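Local coordinates for hypothetical protein (Staphylococcus aureus subsp. aureus, PDB 1QYI) that is of unknown function but has a haloacid dehalogenase (HAD)-like domain and may be a hydrolase, perhaps a phosphatase, at residues P285-Y290 / A331-A336. Numbering follows the deposited sequence.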
loop_
_atom_site.group_PDB
_atom_site.type_symbol
_atom_site.label_atom_id
_atom_site.label_comp_id
_atom_site.label_asym_id
_atom_site.label_seq_id
_atom_site.Cartn_x
_atom_site.Cartn_y
_atom_site.Cartn_z
ATOM N N PRO A 285 -9.946 -0.770 -11.615
ATOM C CA PRO A 285 -11.326 -1.073 -12.017
ATOM C C PRO A 285 -11.313 -1.325 -13.529
ATOM O O PRO A 285 -12.029 -2.188 -14.038
ATOM C CB PRO A 285 -12.085 0.194 -11.637
ATOM C CG PRO A 285 -11.288 0.754 -10.504
ATOM C CD PRO A 285 -9.859 0.536 -10.939
ATOM N N ASN A 286 -10.478 -0.566 -14.239
ATOM C CA ASN A 286 -10.341 -0.698 -15.685
ATOM C C ASN A 286 -9.542 -1.978 -15.966
ATOM O O ASN A 286 -8.446 -2.164 -15.446
ATOM C CB ASN A 286 -9.616 0.529 -16.266
ATOM C CG ASN A 286 -9.516 0.490 -17.793
ATOM O OD1 ASN A 286 -8.928 -0.431 -18.363
ATOM N ND2 ASN A 286 -10.082 1.497 -18.457
ATOM N N PRO A 287 -10.086 -2.872 -16.808
ATOM C CA PRO A 287 -9.462 -4.148 -17.180
ATOM C C PRO A 287 -8.137 -4.068 -17.949
ATOM O O PRO A 287 -7.586 -5.096 -18.332
ATOM C CB PRO A 287 -10.555 -4.834 -17.996
ATOM C CG PRO A 287 -11.213 -3.680 -18.679
ATOM C CD PRO A 287 -11.324 -2.656 -17.576
ATOM N N PHE A 288 -7.620 -2.860 -18.152
ATOM C CA PHE A 288 -6.370 -2.677 -18.879
ATOM C C PHE A 288 -5.224 -3.581 -18.462
ATOM O O PHE A 288 -4.604 -4.235 -19.306
ATOM C CB PHE A 288 -5.872 -1.242 -18.766
ATOM C CG PHE A 288 -4.462 -1.074 -19.235
ATOM C CD1 PHE A 288 -4.159 -1.154 -20.589
ATOM C CD2 PHE A 288 -3.426 -0.884 -18.327
ATOM C CE1 PHE A 288 -2.845 -1.041 -21.043
ATOM C CE2 PHE A 288 -2.106 -0.772 -18.771
ATOM C CZ PHE A 288 -1.816 -0.854 -20.136
ATOM N N SER A 289 -4.919 -3.591 -17.168
ATOM C CA SER A 289 -3.821 -4.405 -16.659
ATOM C C SER A 289 -4.092 -5.890 -16.847
ATOM O O SER A 289 -3.178 -6.655 -17.140
ATOM C CB SER A 289 -3.568 -4.104 -15.183
ATOM O OG SER A 289 -4.714 -4.416 -14.403
ATOM N N TYR A 290 -5.347 -6.300 -16.701
ATOM C CA TYR A 290 -5.672 -7.698 -16.894
ATOM C C TYR A 290 -5.516 -8.045 -18.365
ATOM O O TYR A 290 -5.095 -9.148 -18.711
ATOM C CB TYR A 290 -7.094 -8.007 -16.410
ATOM C CG TYR A 290 -7.135 -8.532 -14.991
ATOM C CD1 TYR A 290 -6.400 -9.662 -14.629
ATOM C CD2 TYR A 290 -7.858 -7.865 -13.996
ATOM C CE1 TYR A 290 -6.372 -10.116 -13.313
ATOM C CE2 TYR A 290 -7.840 -8.308 -12.670
ATOM C CZ TYR A 290 -7.090 -9.438 -12.332
ATOM O OH TYR A 290 -7.046 -9.879 -11.023
ATOM N N ALA A 331 -13.467 -8.687 -14.773
ATOM C CA ALA A 331 -13.666 -9.987 -15.409
ATOM C C ALA A 331 -15.023 -10.005 -16.112
ATOM O O ALA A 331 -15.131 -10.439 -17.255
ATOM C CB ALA A 331 -13.580 -11.108 -14.372
ATOM N N GLN A 332 -16.061 -9.517 -15.441
ATOM C CA GLN A 332 -17.380 -9.476 -16.059
ATOM C C GLN A 332 -17.324 -8.560 -17.281
ATOM O O GLN A 332 -18.103 -8.728 -18.219
ATOM C CB GLN A 332 -18.418 -8.973 -15.065
ATOM C CG GLN A 332 -18.455 -9.812 -13.794
ATOM C CD GLN A 332 -19.701 -9.577 -12.966
ATOM O OE1 GLN A 332 -20.235 -8.468 -12.928
ATOM N NE2 GLN A 332 -20.157 -10.614 -12.276
ATOM N N LYS A 333 -16.387 -7.609 -17.266
ATOM C CA LYS A 333 -16.189 -6.659 -18.363
ATOM C C LYS A 333 -15.636 -7.288 -19.634
ATOM O O LYS A 333 -16.213 -7.135 -20.710
ATOM C CB LYS A 333 -15.244 -5.530 -17.922
ATOM C CG LYS A 333 -14.626 -4.736 -19.081
ATOM C CD LYS A 333 -15.671 -4.040 -19.947
ATOM C CE LYS A 333 -16.019 -2.657 -19.407
ATOM N NZ LYS A 333 -14.833 -1.755 -19.387
ATOM N N ILE A 334 -14.499 -7.968 -19.502
ATOM C CA ILE A 334 -13.823 -8.614 -20.634
ATOM C C ILE A 334 -14.417 -9.973 -20.975
ATOM O O ILE A 334 -14.025 -10.591 -21.961
ATOM C CB ILE A 334 -12.321 -8.845 -20.355
ATOM C CG1 ILE A 334 -12.156 -9.950 -19.302
ATOM C CG2 ILE A 334 -11.677 -7.552 -19.907
ATOM C CD1 ILE A 334 -10.704 -10.323 -19.021
ATOM N N GLY A 335 -15.339 -10.448 -20.146
ATOM C CA GLY A 335 -15.966 -11.732 -20.400
ATOM C C GLY A 335 -15.235 -12.939 -19.836
ATOM O O GLY A 335 -15.424 -14.054 -20.317
ATOM N N ALA A 336 -14.409 -12.740 -18.813
ATOM C CA ALA A 336 -13.680 -13.857 -18.223
ATOM C C ALA A 336 -14.375 -14.415 -16.989
ATOM O O ALA A 336 -15.167 -13.728 -16.339
ATOM C CB ALA A 336 -12.269 -13.427 -17.869
#
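Pro-287, just ahead of helix 288-295, and Ile-334, the last residue of helix 325-334, make the nearest backbone approach, their CA atoms 7.1 Å apart. No hydrogen bond spans the gap, and the 163 Å² buried between the segments comes largely from one proline ring set against two consecutive side chains. Pro-287 CB meets Ile-334 CG2 at 3.5 Å, the two side chains running past each other in opposite senses; the branch methyl CG2, not the CG1-CD1 arm, makes the contact. Its placement follows from chi1 of 71°, which puts CG1 between the backbone N and the carbonyl carbon, and CG2 anti to the carbonyl carbon, facing the proline. At the neighbouring ring atom, Pro-287 CG lies 3.6 Å from Lys-333 CG, and here the side chains cross at about a right angle. The lysine chain starts with CG anti to the backbone N (chi1 162°) and then bends at each of its remaining torsions, a curl that brings NZ back to 4.1 Å from Pro-287 CD, near the ring but not bonded to it. The family assignment and the parallel sheet identify a Rossmann-like HAD domain, in which helix 325-334 connects strands 318-322 and 337-341 as a beta-alpha-beta crossover; Ile-334 and Tyr-290 both also reach Ile-320 on the first of these strands. On the other segment, Asn-286 OD1 accepts from Phe-288 N at 2.8 Å, with the donor in the carbonyl plane and an N-H...O angle of 142°, a capping bond that spans Pro-287 at the helix start. Helix 325-334 closes in a Schellman motif: Ala-336 N returns to Ala-331 O at 2.9 Å, Gly-335 N gives a weak bond to the same oxygen, and Gly-335, the first non-helical residue, has positive phi.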